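Local structure of abietadiene synthase, chloroplastic (Abies grandis, 3S9V) at residues L497-Y508 with T528-D539. The protein belongs to the terpene synthase family, as a largely alpha-helical chloroplast protein that carries a metal-binding domain of that family. Numbering follows the deposited sequence.
Sequences LNFTRERVTEIY and TKTSNFTVILDD
Ile507 sets its side chain as a knob into a hole formed by Thr528, Ser531, Asn532 and Val535, where the start of helix 504-514 meets helix 521-541 of the all-helical terpene synthase fold. The helical pieces 504-508 and 528-539 run with their N-to-C directions 120° apart, axes 9.5 Å at the closest. The two branches of Ile507 part company: CG2, anti to the backbone N, lies against Thr528 O and Ser531 CB, while CD1 runs onto the amide of Asn532, 3.4 Å from its ND2. Val504 CG2 approaches the same nitrogen, which is buried between these methyl groups and has no hydrogen-bond partner in the model. Beyond the knob, Tyr508 turns a ring edge to Thr528, CD1 lying 3.4 Å from OG1; that hydroxyl is bonded to Arg524 O, and Tyr508 OH to Glu481 on helix 461-491.

Before helix 504-514, the chain runs on along helix 521-541 as loop. The N-cap residue Arg503 brings its extended chain from the direction opposite to Val535, placing NH2 obliquely against CG1 at a tight 3.1 Å. Its guanidinium plane is turned only 24° from the carboxylate plane of Asp539, but NH2 and OD2 are 4.2 Å apart, beyond a salt bridge. Asp539, second aspartate of a DDLYD sequence that matches the family's aspartate-rich motif, instead accepts a hydrogen bond from Thr500: OG1, anti to the backbone N (chi1 -174°), meets OD2 at 2.8 Å, nearly in line with the C-O bond. Thr500 CG2 packs on Ile536 CG1. Leu497 CD1 and the Phe499 rim (CE2 and CZ) pack side by side on Ile536 CG2, and Cys575 of helix 570-594 also touches this isoleucine. The Phe499 ring meets the helix with its edge, CD2 against Asp539 CB and CE2 3.2 Å from Ile536 O, both partners close to the ring plane.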
# COMPACT_ATOMS: atom_id res chain seq x y z
N LEU A 497 41.43 0.03 13.54
CA LEU A 497 40.95 1.41 13.50
C LEU A 497 40.23 1.76 14.79
O LEU A 497 39.25 1.11 15.16
CB LEU A 497 40.01 1.60 12.31
CG LEU A 497 40.54 1.16 10.94
CD1 LEU A 497 39.47 1.40 9.89
CD2 LEU A 497 41.81 1.93 10.61
N ASN A 498 40.71 2.79 15.48
CA ASN A 498 40.11 3.20 16.73
C ASN A 498 39.32 4.50 16.62
O ASN A 498 38.81 5.01 17.62
CB ASN A 498 41.19 3.36 17.80
CG ASN A 498 42.32 4.26 17.35
OD1 ASN A 498 42.10 5.41 16.96
ND2 ASN A 498 43.55 3.75 17.41
N PHE A 499 39.22 5.04 15.41
CA PHE A 499 38.49 6.29 15.20
C PHE A 499 37.10 6.04 14.63
O PHE A 499 36.36 6.99 14.36
CB PHE A 499 39.26 7.21 14.26
CG PHE A 499 39.56 6.60 12.92
CD1 PHE A 499 40.69 5.82 12.74
CD2 PHE A 499 38.69 6.78 11.85
CE1 PHE A 499 40.97 5.24 11.50
CE2 PHE A 499 38.95 6.20 10.61
CZ PHE A 499 40.09 5.43 10.44
N THR A 500 36.75 4.77 14.45
CA THR A 500 35.44 4.43 13.92
C THR A 500 34.90 3.14 14.53
O THR A 500 35.63 2.15 14.67
CB THR A 500 35.48 4.30 12.38
OG1 THR A 500 34.15 4.09 11.88
CG2 THR A 500 36.37 3.13 11.95
N ARG A 501 33.62 3.16 14.88
CA ARG A 501 32.94 2.02 15.48
C ARG A 501 32.43 1.03 14.43
O ARG A 501 31.67 1.41 13.53
CB ARG A 501 31.77 2.49 16.34
CG ARG A 501 30.91 3.55 15.67
CD ARG A 501 29.47 3.46 16.14
NE ARG A 501 28.89 2.16 15.81
CZ ARG A 501 27.60 1.86 15.93
NH1 ARG A 501 26.74 2.78 16.36
NH2 ARG A 501 27.17 0.65 15.60
N GLU A 502 32.85 -0.22 14.55
CA GLU A 502 32.45 -1.29 13.64
C GLU A 502 30.92 -1.43 13.64
O GLU A 502 30.29 -1.31 14.69
CB GLU A 502 33.11 -2.60 14.06
CG GLU A 502 32.77 -3.81 13.20
CD GLU A 502 31.43 -4.44 13.54
OE1 GLU A 502 31.01 -5.35 12.80
OE2 GLU A 502 30.81 -4.04 14.55
N ARG A 503 30.34 -1.67 12.46
CA ARG A 503 28.89 -1.82 12.34
C ARG A 503 28.44 -2.38 10.99
O ARG A 503 27.54 -1.84 10.35
CB ARG A 503 28.22 -0.47 12.59
CG ARG A 503 28.91 0.70 11.92
CD ARG A 503 28.29 2.02 12.37
NE ARG A 503 29.17 3.15 12.09
CZ ARG A 503 28.98 4.38 12.57
NH1 ARG A 503 27.93 4.64 13.34
NH2 ARG A 503 29.84 5.35 12.28
N VAL A 504 29.06 -3.48 10.59
CA VAL A 504 28.74 -4.13 9.32
C VAL A 504 27.27 -4.54 9.22
O VAL A 504 26.65 -4.38 8.17
CB VAL A 504 29.62 -5.39 9.10
CG1 VAL A 504 29.20 -6.10 7.82
CG2 VAL A 504 31.08 -4.99 9.03
N THR A 505 26.73 -5.08 10.31
CA THR A 505 25.33 -5.53 10.35
C THR A 505 24.38 -4.38 10.08
O THR A 505 23.49 -4.46 9.23
CB THR A 505 24.97 -6.12 11.72
OG1 THR A 505 25.83 -7.23 12.01
CG2 THR A 505 23.53 -6.58 11.74
N GLU A 506 24.56 -3.30 10.84
CA GLU A 506 23.74 -2.11 10.72
C GLU A 506 23.80 -1.57 9.29
O GLU A 506 22.79 -1.14 8.74
CB GLU A 506 24.26 -1.07 11.72
CG GLU A 506 23.49 0.21 11.84
CD GLU A 506 24.03 1.06 12.98
OE1 GLU A 506 23.96 0.60 14.14
OE2 GLU A 506 24.55 2.17 12.72
N ILE A 507 24.99 -1.62 8.69
CA ILE A 507 25.19 -1.14 7.33
C ILE A 507 24.66 -2.10 6.27
O ILE A 507 24.15 -1.67 5.23
CB ILE A 507 26.68 -0.87 7.05
CG1 ILE A 507 27.14 0.35 7.85
CG2 ILE A 507 26.92 -0.66 5.56
CD1 ILE A 507 28.60 0.70 7.64
N TYR A 508 24.77 -3.40 6.53
CA TYR A 508 24.30 -4.40 5.58
C TYR A 508 22.78 -4.41 5.52
O TYR A 508 22.18 -4.78 4.51
CB TYR A 508 24.80 -5.79 5.96
CG TYR A 508 24.26 -6.87 5.06
CD1 TYR A 508 24.64 -6.94 3.73
CD2 TYR A 508 23.31 -7.78 5.53
CE1 TYR A 508 24.08 -7.88 2.87
CE2 TYR A 508 22.75 -8.73 4.68
CZ TYR A 508 23.14 -8.77 3.35
OH TYR A 508 22.56 -9.68 2.49
N THR A 528 27.50 -2.45 0.70
CA THR A 528 27.89 -2.51 2.10
C THR A 528 29.34 -2.08 2.34
O THR A 528 29.61 -1.30 3.25
CB THR A 528 27.70 -3.94 2.63
OG1 THR A 528 26.32 -4.30 2.50
CG2 THR A 528 28.14 -4.03 4.09
N LYS A 529 30.26 -2.59 1.53
CA LYS A 529 31.67 -2.22 1.69
C LYS A 529 31.88 -0.75 1.40
O LYS A 529 32.58 -0.06 2.15
CB LYS A 529 32.54 -3.08 0.77
CG LYS A 529 32.73 -4.50 1.29
CD LYS A 529 33.39 -5.41 0.28
CE LYS A 529 33.50 -6.83 0.82
NZ LYS A 529 34.01 -7.78 -0.21
N THR A 530 31.27 -0.26 0.33
CA THR A 530 31.41 1.14 -0.04
C THR A 530 30.81 2.06 1.02
O THR A 530 31.40 3.08 1.35
CB THR A 530 30.74 1.41 -1.39
OG1 THR A 530 31.18 0.43 -2.34
CG2 THR A 530 31.13 2.79 -1.89
N SER A 531 29.65 1.70 1.57
CA SER A 531 29.02 2.51 2.61
C SER A 531 29.90 2.53 3.85
O SER A 531 30.11 3.58 4.46
CB SER A 531 27.65 1.94 2.99
OG SER A 531 26.76 1.98 1.89
N ASN A 532 30.42 1.36 4.24
CA ASN A 532 31.28 1.27 5.41
C ASN A 532 32.49 2.17 5.22
O ASN A 532 32.95 2.83 6.15
CB ASN A 532 31.72 -0.17 5.65
CG ASN A 532 31.79 -0.51 7.13
OD1 ASN A 532 32.44 0.19 7.90
ND2 ASN A 532 31.12 -1.58 7.53
N PHE A 533 33.03 2.20 4.00
CA PHE A 533 34.17 3.06 3.75
C PHE A 533 33.84 4.54 3.79
O PHE A 533 34.69 5.35 4.13
CB PHE A 533 34.86 2.70 2.43
CG PHE A 533 36.04 1.80 2.62
CD1 PHE A 533 35.97 0.44 2.32
CD2 PHE A 533 37.23 2.30 3.16
CE1 PHE A 533 37.04 -0.40 2.56
CE2 PHE A 533 38.31 1.46 3.40
CZ PHE A 533 38.22 0.11 3.10
N THR A 534 32.60 4.91 3.45
CA THR A 534 32.24 6.32 3.51
C THR A 534 32.15 6.72 4.99
O THR A 534 32.38 7.87 5.34
CB THR A 534 30.90 6.63 2.79
OG1 THR A 534 29.83 5.90 3.40
CG2 THR A 534 30.99 6.25 1.34
N VAL A 535 31.82 5.76 5.85
CA VAL A 535 31.72 6.02 7.28
C VAL A 535 33.11 6.16 7.89
O VAL A 535 33.37 7.09 8.65
CB VAL A 535 30.97 4.88 8.02
CG1 VAL A 535 31.21 4.97 9.52
CG2 VAL A 535 29.49 4.97 7.72
N ILE A 536 33.99 5.23 7.53
CA ILE A 536 35.37 5.22 8.01
C ILE A 536 36.13 6.48 7.59
O ILE A 536 36.78 7.13 8.41
CB ILE A 536 36.14 3.97 7.47
CG1 ILE A 536 35.58 2.69 8.11
CG2 ILE A 536 37.62 4.09 7.74
CD1 ILE A 536 36.17 1.42 7.51
N LEU A 537 36.04 6.82 6.31
CA LEU A 537 36.72 8.00 5.79
C LEU A 537 36.08 9.27 6.33
O LEU A 537 36.76 10.29 6.53
CB LEU A 537 36.71 8.00 4.26
CG LEU A 537 37.47 6.82 3.63
CD1 LEU A 537 37.52 6.98 2.12
CD2 LEU A 537 38.87 6.77 4.19
N ASP A 538 34.78 9.22 6.59
CA ASP A 538 34.08 10.37 7.14
C ASP A 538 34.68 10.68 8.51
O ASP A 538 34.92 11.84 8.84
CB ASP A 538 32.59 10.07 7.29
CG ASP A 538 31.79 11.31 7.61
OD1 ASP A 538 30.59 11.17 7.94
OD2 ASP A 538 32.35 12.42 7.53
N ASP A 539 34.90 9.64 9.31
CA ASP A 539 35.48 9.82 10.64
C ASP A 539 36.93 10.27 10.51
O ASP A 539 37.40 11.13 11.27
CB ASP A 539 35.41 8.53 11.46
CG ASP A 539 33.98 8.10 11.78
OD1 ASP A 539 33.12 8.98 12.00
OD2 ASP A 539 33.72 6.88 11.84